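Local structure of CrRbcX-IIa (Chlamydomonas reinhardtii, 5BS1) at residues A[22-25]-A[26-30]; A[31-34]-A[35-39]; A[53-56]-A[57-61]. The protein probably acts as a homodimeric assembly chaperone for Rubisco, helping its large subunits come together in the green alga. One frame throughout, in Å; residues are numbered along the deposited sequence.

Interaction 1 of 3, residues A[22-25]-A[26-30]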
loop_
_atom_site.group_PDB
_atom_site.type_symbol
_atom_site.label_atom_id
_atom_site.label_comp_id
_atom_site.label_asym_id
_atom_site.label_seq_id
_atom_site.Cartn_x
_atom_site.Cartn_y
_atom_site.Cartn_z
ATOM N N ARG A 22 -1.620 -6.688 -3.437
ATOM C CA ARG A 22 -1.917 -8.113 -3.513
ATOM C C ARG A 22 -2.023 -8.714 -2.131
ATOM O O ARG A 22 -2.911 -9.538 -1.869
ATOM C CB ARG A 22 -0.849 -8.834 -4.364
ATOM C CG ARG A 22 -0.990 -8.520 -5.868
ATOM C CD ARG A 22 -0.406 -9.589 -6.775
ATOM N NE ARG A 22 -1.056 -10.824 -6.398
ATOM C CZ ARG A 22 -0.479 -11.942 -5.980
ATOM N NH1 ARG A 22 -1.268 -12.894 -5.485
ATOM N NH2 ARG A 22 0.833 -12.148 -6.110
ATOM N N SER A 23 -1.108 -8.344 -1.242
ATOM C CA SER A 23 -1.163 -8.831 0.155
ATOM C C SER A 23 -2.399 -8.313 0.855
ATOM O O SER A 23 -3.096 -9.042 1.581
ATOM C CB SER A 23 0.069 -8.443 0.968
ATOM O OG SER A 23 1.198 -9.158 0.538
ATOM N N LEU A 24 -2.709 -7.036 0.646
ATOM C CA LEU A 24 -3.942 -6.467 1.204
ATOM C C LEU A 24 -5.183 -7.243 0.744
ATOM O O LEU A 24 -6.073 -7.563 1.538
ATOM C CB LEU A 24 -4.060 -4.989 0.832
ATOM C CG LEU A 24 -5.348 -4.293 1.269
ATOM C CD1 LEU A 24 -5.479 -4.261 2.780
ATOM C CD2 LEU A 24 -5.474 -2.897 0.684
ATOM N N PHE A 25 -5.259 -7.570 -0.538
ATOM C CA PHE A 25 -6.402 -8.263 -1.102
ATOM C C PHE A 25 -6.529 -9.665 -0.536
ATOM O O PHE A 25 -7.634 -10.151 -0.301
ATOM C CB PHE A 25 -6.357 -8.270 -2.631
ATOM C CG PHE A 25 -6.337 -6.888 -3.284
ATOM C CD1 PHE A 25 -6.754 -5.728 -2.624
ATOM C CD2 PHE A 25 -5.958 -6.786 -4.602
ATOM C CE1 PHE A 25 -6.731 -4.487 -3.264
ATOM C CE2 PHE A 25 -5.921 -5.553 -5.233
ATOM C CZ PHE A 25 -6.331 -4.409 -4.572
ATOM N N THR A 26 -5.396 -10.317 -0.297
ATOM C CA THR A 26 -5.410 -11.620 0.320
ATOM C C THR A 26 -5.983 -11.541 1.717
ATOM O O THR A 26 -6.789 -12.382 2.113
ATOM C CB THR A 26 -3.986 -12.238 0.336
ATOM O OG1 THR A 26 -3.501 -12.313 -1.026
ATOM C CG2 THR A 26 -3.996 -13.631 0.946
ATOM N N PHE A 27 -5.567 -10.526 2.479
ATOM C CA PHE A 27 -6.065 -10.290 3.844
ATOM C C PHE A 27 -7.549 -9.954 3.843
ATOM O O PHE A 27 -8.318 -10.475 4.664
ATOM C CB PHE A 27 -5.253 -9.153 4.471
ATOM C CG PHE A 27 -5.714 -8.759 5.839
ATOM C CD1 PHE A 27 -5.271 -9.452 6.943
ATOM C CD2 PHE A 27 -6.607 -7.712 6.012
ATOM C CE1 PHE A 27 -5.704 -9.080 8.213
ATOM C CE2 PHE A 27 -7.036 -7.339 7.268
ATOM C CZ PHE A 27 -6.581 -8.025 8.362
ATOM N N VAL A 28 -7.960 -9.099 2.916
ATOM C CA VAL A 28 -9.379 -8.769 2.759
ATOM C C VAL A 28 -10.189 -10.039 2.502
ATOM O O VAL A 28 -11.250 -10.247 3.126
ATOM C CB VAL A 28 -9.616 -7.730 1.642
ATOM C CG1 VAL A 28 -11.097 -7.650 1.268
ATOM C CG2 VAL A 28 -9.117 -6.379 2.104
ATOM N N ALA A 29 -9.719 -10.857 1.574
ATOM C CA ALA A 29 -10.383 -12.117 1.236
ATOM C C ALA A 29 -10.530 -12.994 2.478
ATOM O O ALA A 29 -11.575 -13.621 2.688
ATOM C CB ALA A 29 -9.647 -12.879 0.134
ATOM N N ALA A 30 -9.463 -13.127 3.242
ATOM C CA ALA A 30 -9.482 -13.939 4.449
ATOM C C ALA A 30 -10.542 -13.453 5.426
ATOM O O ALA A 30 -11.265 -14.276 6.033
ATOM C CB ALA A 30 -8.120 -13.940 5.136
#
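T26 meets R22 one helical turn back, where the carbonyl oxygen of R22 faces two polar atoms of the threonine. The backbone bond T26 N to R22 O is 3.0 Å long with an N-H...O angle of 153°, and T26 OG1 stands 3.0 Å from the same R22 O. The hydroxyl is placed there by its first torsion (chi1 -58°), which sets OG1 beside the backbone N and sends CG2 the other way. Its single proton could also serve G67 O, while R90 NH1 donates to the oxygen, so this buried hydroxyl is well supplied with partners. The guanidinium of R22 turns elsewhere: NH2 forms a salt bridge with D69, and NE is hydrogen-bonded to T110 of the second subunit. Further along, F27 N bonds S23 O, V28 N to L24 O, at 2.8 Å, is the shortest and straightest of the backbone bonds here, and A29 N reaches F25 O at 2.9 Å. V28 CG2 lies 3.3 Å from L24 O, whereas the apolar ends meet more loosely, L24 CD1 to V28 CG2 at 4.3 Å. This turn of helix 13-38 is packed against helix 80-96, where the F25 ring meets Y93 (and, just past that helix, F97) and A29 rests on V89 and R90; T26 and A30 touch helix 69-78, and V28 packs on P13 of the second subunit.

Interaction 2 of 3, residues A[31-34]-A[35-39]; sequences RVVL and EQLQG
The last turns of helix 13-38 bring V32, V33 and L34 against Q36, L37 and Q38, each pair four residues apart. V33 and L37 run side by side in the same direction, V33 CG1 lying 3.8 Å from L37 CD1. V32 and Q36 are likewise aligned, and Q36 NE2 stands 3.6 Å from V32 CG1. With CG beside the backbone N (chi1 -72°), the extended Q36 chain passes close over the preceding turn, its CG 3.3 Å from V32 O, while its OE1 accepts from R85 of helix 80-96. In this all-helical RbcX fold the V33 face is the inward one, packed on L55 of helix 46-59 and on R85, L86 and V89, whereas E35 and Q36 belong to the exposed side. There a water bridges backbone and side chain, donating to V32 O and, at 2.7 Å, to E35 OE1. L37 N to V33 O is 3.0 Å, but the bonds to L34 O weaken: Q38 N lies at 3.3 Å with an N-H...O angle of 133°, and L37 N is a second weak donor. L34 and Q38 are set at a slant, Q38 OE1 approaching L34 CG at 3.8 Å.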
loop_
_atom_site.group_PDB
_atom_site.type_symbol
_atom_site.label_atom_id
_atom_site.label_comp_id
_atom_site.label_asym_id
_atom_site.label_seq_id
_atom_site.Cartn_x
_atom_site.Cartn_y
_atom_site.Cartn_z
ATOM N N ARG A 31 -10.628 -12.132 5.612
ATOM C CA ARG A 31 -11.660 -11.574 6.484
ATOM C C ARG A 31 -13.041 -11.856 5.973
ATOM O O ARG A 31 -13.924 -12.198 6.759
ATOM C CB ARG A 31 -11.500 -10.071 6.661
ATOM C CG ARG A 31 -10.318 -9.661 7.494
ATOM C CD ARG A 31 -10.435 -8.165 7.779
ATOM N NE ARG A 31 -11.429 -7.887 8.838
ATOM C CZ ARG A 31 -12.314 -6.888 8.845
ATOM N NH1 ARG A 31 -13.128 -6.752 9.889
ATOM N NH2 ARG A 31 -12.418 -6.040 7.833
ATOM N N VAL A 32 -13.249 -11.717 4.668
ATOM C CA VAL A 32 -14.537 -12.011 4.033
ATOM C C VAL A 32 -14.947 -13.447 4.268
ATOM O O VAL A 32 -16.071 -13.720 4.690
ATOM C CB VAL A 32 -14.507 -11.715 2.507
ATOM C CG1 VAL A 32 -15.688 -12.344 1.766
ATOM C CG2 VAL A 32 -14.474 -10.223 2.262
ATOM N N VAL A 33 -14.029 -14.366 4.025
ATOM C CA VAL A 33 -14.313 -15.776 4.164
ATOM C C VAL A 33 -14.558 -16.124 5.626
ATOM O O VAL A 33 -15.438 -16.910 5.921
ATOM C CB VAL A 33 -13.196 -16.625 3.507
ATOM C CG1 VAL A 33 -13.334 -18.114 3.826
ATOM C CG2 VAL A 33 -13.239 -16.430 1.987
ATOM N N LEU A 34 -13.779 -15.568 6.542
ATOM C CA LEU A 34 -14.000 -15.873 7.959
ATOM C C LEU A 34 -15.415 -15.483 8.375
ATOM O O LEU A 34 -16.080 -16.233 9.099
ATOM C CB LEU A 34 -12.983 -15.184 8.855
ATOM C CG LEU A 34 -12.960 -15.601 10.335
ATOM C CD1 LEU A 34 -12.634 -17.074 10.507
ATOM C CD2 LEU A 34 -11.924 -14.763 11.056
ATOM N N GLU A 35 -15.878 -14.322 7.936
ATOM C CA GLU A 35 -17.208 -13.840 8.294
ATOM C C GLU A 35 -18.264 -14.777 7.727
ATOM O O GLU A 35 -19.264 -15.095 8.394
ATOM C CB GLU A 35 -17.404 -12.415 7.761
ATOM C CG GLU A 35 -18.734 -11.754 8.086
ATOM C CD GLU A 35 -18.795 -10.292 7.639
ATOM O OE1 GLU A 35 -19.284 -10.004 6.533
ATOM O OE2 GLU A 35 -18.333 -9.400 8.385
ATOM N N GLN A 36 -18.046 -15.211 6.494
ATOM C CA GLN A 36 -18.971 -16.121 5.828
ATOM C C GLN A 36 -19.069 -17.456 6.537
ATOM O O GLN A 36 -20.144 -18.050 6.571
ATOM C CB GLN A 36 -18.565 -16.295 4.370
ATOM C CG GLN A 36 -18.869 -15.043 3.565
ATOM C CD GLN A 36 -18.348 -15.112 2.145
ATOM O OE1 GLN A 36 -17.553 -15.980 1.796
ATOM N NE2 GLN A 36 -18.795 -14.176 1.311
ATOM N N LEU A 37 -17.956 -17.929 7.092
ATOM C CA LEU A 37 -17.918 -19.226 7.755
ATOM C C LEU A 37 -18.597 -19.218 9.109
ATOM O O LEU A 37 -18.908 -20.284 9.639
ATOM C CB LEU A 37 -16.477 -19.728 7.902
ATOM C CG LEU A 37 -15.814 -20.145 6.599
ATOM C CD1 LEU A 37 -14.326 -20.353 6.767
ATOM C CD2 LEU A 37 -16.451 -21.410 6.049
ATOM N N GLN A 38 -18.782 -18.042 9.680
ATOM C CA GLN A 38 -19.518 -17.925 10.937
ATOM C C GLN A 38 -21.004 -17.579 10.727
ATOM O O GLN A 38 -21.837 -17.851 11.589
ATOM C CB GLN A 38 -18.846 -16.875 11.792
ATOM C CG GLN A 38 -17.465 -17.289 12.185
ATOM C CD GLN A 38 -16.792 -16.224 12.997
ATOM O OE1 GLN A 38 -16.095 -15.359 12.462
ATOM N NE2 GLN A 38 -17.027 -16.251 14.302
ATOM N N GLY A 39 -21.331 -16.947 9.602
ATOM C CA GLY A 39 -22.717 -16.576 9.285
ATOM C C GLY A 39 -22.854 -15.668 8.065
ATOM O O GLY A 39 -22.346 -15.952 6.971
HETATM O O HOH W 1 -18.017 -11.545 4.649
#

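Interaction 3 of 3, residues A[53-56]-A[57-61]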
loop_
_atom_site.group_PDB
_atom_site.type_symbol
_atom_site.label_atom_id
_atom_site.label_comp_id
_atom_site.label_asym_id
_atom_site.label_seq_id
_atom_site.Cartn_x
_atom_site.Cartn_y
_atom_site.Cartn_z
ATOM N N LEU A 53 -11.926 -23.587 11.413
ATOM C CA LEU A 53 -10.854 -23.854 12.371
ATOM C C LEU A 53 -9.496 -23.532 11.755
ATOM O O LEU A 53 -8.678 -22.888 12.381
ATOM C CB LEU A 53 -10.887 -25.296 12.847
ATOM C CG LEU A 53 -12.102 -25.770 13.655
ATOM C CD1 LEU A 53 -12.048 -27.265 13.906
ATOM C CD2 LEU A 53 -12.193 -25.022 14.975
ATOM N N ASP A 54 -9.315 -23.932 10.496
ATOM C CA ASP A 54 -8.025 -23.740 9.821
ATOM C C ASP A 54 -7.788 -22.256 9.529
ATOM O O ASP A 54 -6.674 -21.752 9.693
ATOM C CB ASP A 54 -7.975 -24.529 8.515
ATOM C CG ASP A 54 -7.916 -26.041 8.718
ATOM O OD1 ASP A 54 -7.533 -26.497 9.809
ATOM O OD2 ASP A 54 -8.278 -26.805 7.800
ATOM N N LEU A 55 -8.830 -21.543 9.123
ATOM C CA LEU A 55 -8.685 -20.132 8.804
ATOM C C LEU A 55 -8.339 -19.342 10.045
ATOM O O LEU A 55 -7.470 -18.470 9.986
ATOM C CB LEU A 55 -9.925 -19.568 8.123
ATOM C CG LEU A 55 -9.795 -18.138 7.575
ATOM C CD1 LEU A 55 -8.561 -17.936 6.676
ATOM C CD2 LEU A 55 -11.036 -17.746 6.831
HETATM N N MSE A 56 -8.960 -19.709 11.175
HETATM C CA MSE A 56 -8.615 -19.057 12.444
HETATM C C MSE A 56 -7.116 -19.269 12.716
HETATM O O MSE A 56 -6.438 -18.331 13.117
HETATM C CB MSE A 56 -9.486 -19.624 13.575
HETATM C CG MSE A 56 -10.962 -19.244 13.596
HETATM SE SE MSE A 56 -11.325 -17.404 14.133
HETATM C CE MSE A 56 -11.153 -17.752 16.079
ATOM N N ASP A 57 -6.595 -20.482 12.523
ATOM C CA ASP A 57 -5.156 -20.776 12.717
ATOM C C ASP A 57 -4.281 -19.918 11.815
ATOM O O ASP A 57 -3.331 -19.294 12.284
ATOM C CB ASP A 57 -4.818 -22.228 12.414
ATOM C CG ASP A 57 -5.235 -23.181 13.509
ATOM O OD1 ASP A 57 -5.444 -22.730 14.642
ATOM O OD2 ASP A 57 -5.331 -24.393 13.221
ATOM N N PHE A 58 -4.611 -19.883 10.528
ATOM C CA PHE A 58 -3.766 -19.204 9.557
ATOM C C PHE A 58 -3.806 -17.702 9.673
ATOM O O PHE A 58 -2.804 -17.046 9.384
ATOM C CB PHE A 58 -4.076 -19.650 8.121
ATOM C CG PHE A 58 -3.427 -20.943 7.762
ATOM C CD1 PHE A 58 -2.056 -21.015 7.577
ATOM C CD2 PHE A 58 -4.169 -22.105 7.649
ATOM C CE1 PHE A 58 -1.444 -22.212 7.282
ATOM C CE2 PHE A 58 -3.563 -23.301 7.342
ATOM C CZ PHE A 58 -2.195 -23.358 7.158
ATOM N N LEU A 59 -4.916 -17.142 10.144
ATOM C CA LEU A 59 -4.932 -15.721 10.464
ATOM C C LEU A 59 -4.053 -15.352 11.654
ATOM O O LEU A 59 -3.704 -14.189 11.832
ATOM C CB LEU A 59 -6.347 -15.221 10.665
ATOM C CG LEU A 59 -7.078 -15.095 9.337
ATOM C CD1 LEU A 59 -8.533 -14.789 9.596
ATOM C CD2 LEU A 59 -6.448 -14.026 8.453
ATOM N N GLY A 60 -3.654 -16.344 12.440
ATOM C CA GLY A 60 -2.609 -16.154 13.445
ATOM C C GLY A 60 -1.190 -16.056 12.896
ATOM O O GLY A 60 -0.261 -15.832 13.669
ATOM N N THR A 61 -1.007 -16.241 11.582
ATOM C CA THR A 61 0.330 -16.148 10.950
ATOM C C THR A 61 0.475 -15.069 9.850
ATOM O O THR A 61 -0.435 -14.810 9.081
ATOM C CB THR A 61 0.739 -17.488 10.325
ATOM O OG1 THR A 61 0.098 -17.613 9.058
ATOM C CG2 THR A 61 0.365 -18.650 11.228
#
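L55 and L59 form the close side of this turn, their side chains set aslant, with L55 CG 4.1 Å from L59 CD1. L59 CG also lies 3.5 Å from L55 O, and both leucines press on L34 of helix 13-38. F58 leans the other way: chi1 of -81° keeps its ring beside the backbone N and brings CD2 to 3.3 Å from D54 O, the same oxygen that accepts the F58 amide at 2.9 Å. The ring packs on A74, V75 and K78 of helix 69-78, and an alanine here would probably open a gap against that helix. The D57 face is looser and exposed. D57 OD2 lies 4.6 Å from D54 OD1, a like-charge approach probably eased around buried D54, whose carboxylate is hydrogen-bonded to N79 and Q50, with K78 a long, weak ion partner. Toward the end G60 N to M56 O is weak at 3.5 Å. F58 O takes T61 N and, at 3.0 Å on a lone pair in the carbonyl plane, T61 OG1, besides W71 NE1. The change from i to i+4 to i to i+3 bonds is typical of a helix C terminus, here that of helix 46-59.

Overall arrangement
From the N terminus, interaction 1 and interaction 2 follow directly on one another along helix 13-38, their centres about 14 Å apart, and interaction 3 comes later on helix 46-59. All three are in series, so none nests within or crosses another, and each closes only a helical turn. What joins them is the packing of the two consecutive helices: A30 of interaction 1 touches L55 and L59, while in interaction 2 V33 meets L55 and L34 meets both leucines, L34 CD2 coming within 3.7 Å of L59 CD1. Interaction 1 lies near the chain's centre and reaches the second subunit; interactions 2 and 3 lie farther out, beside one another on the same side.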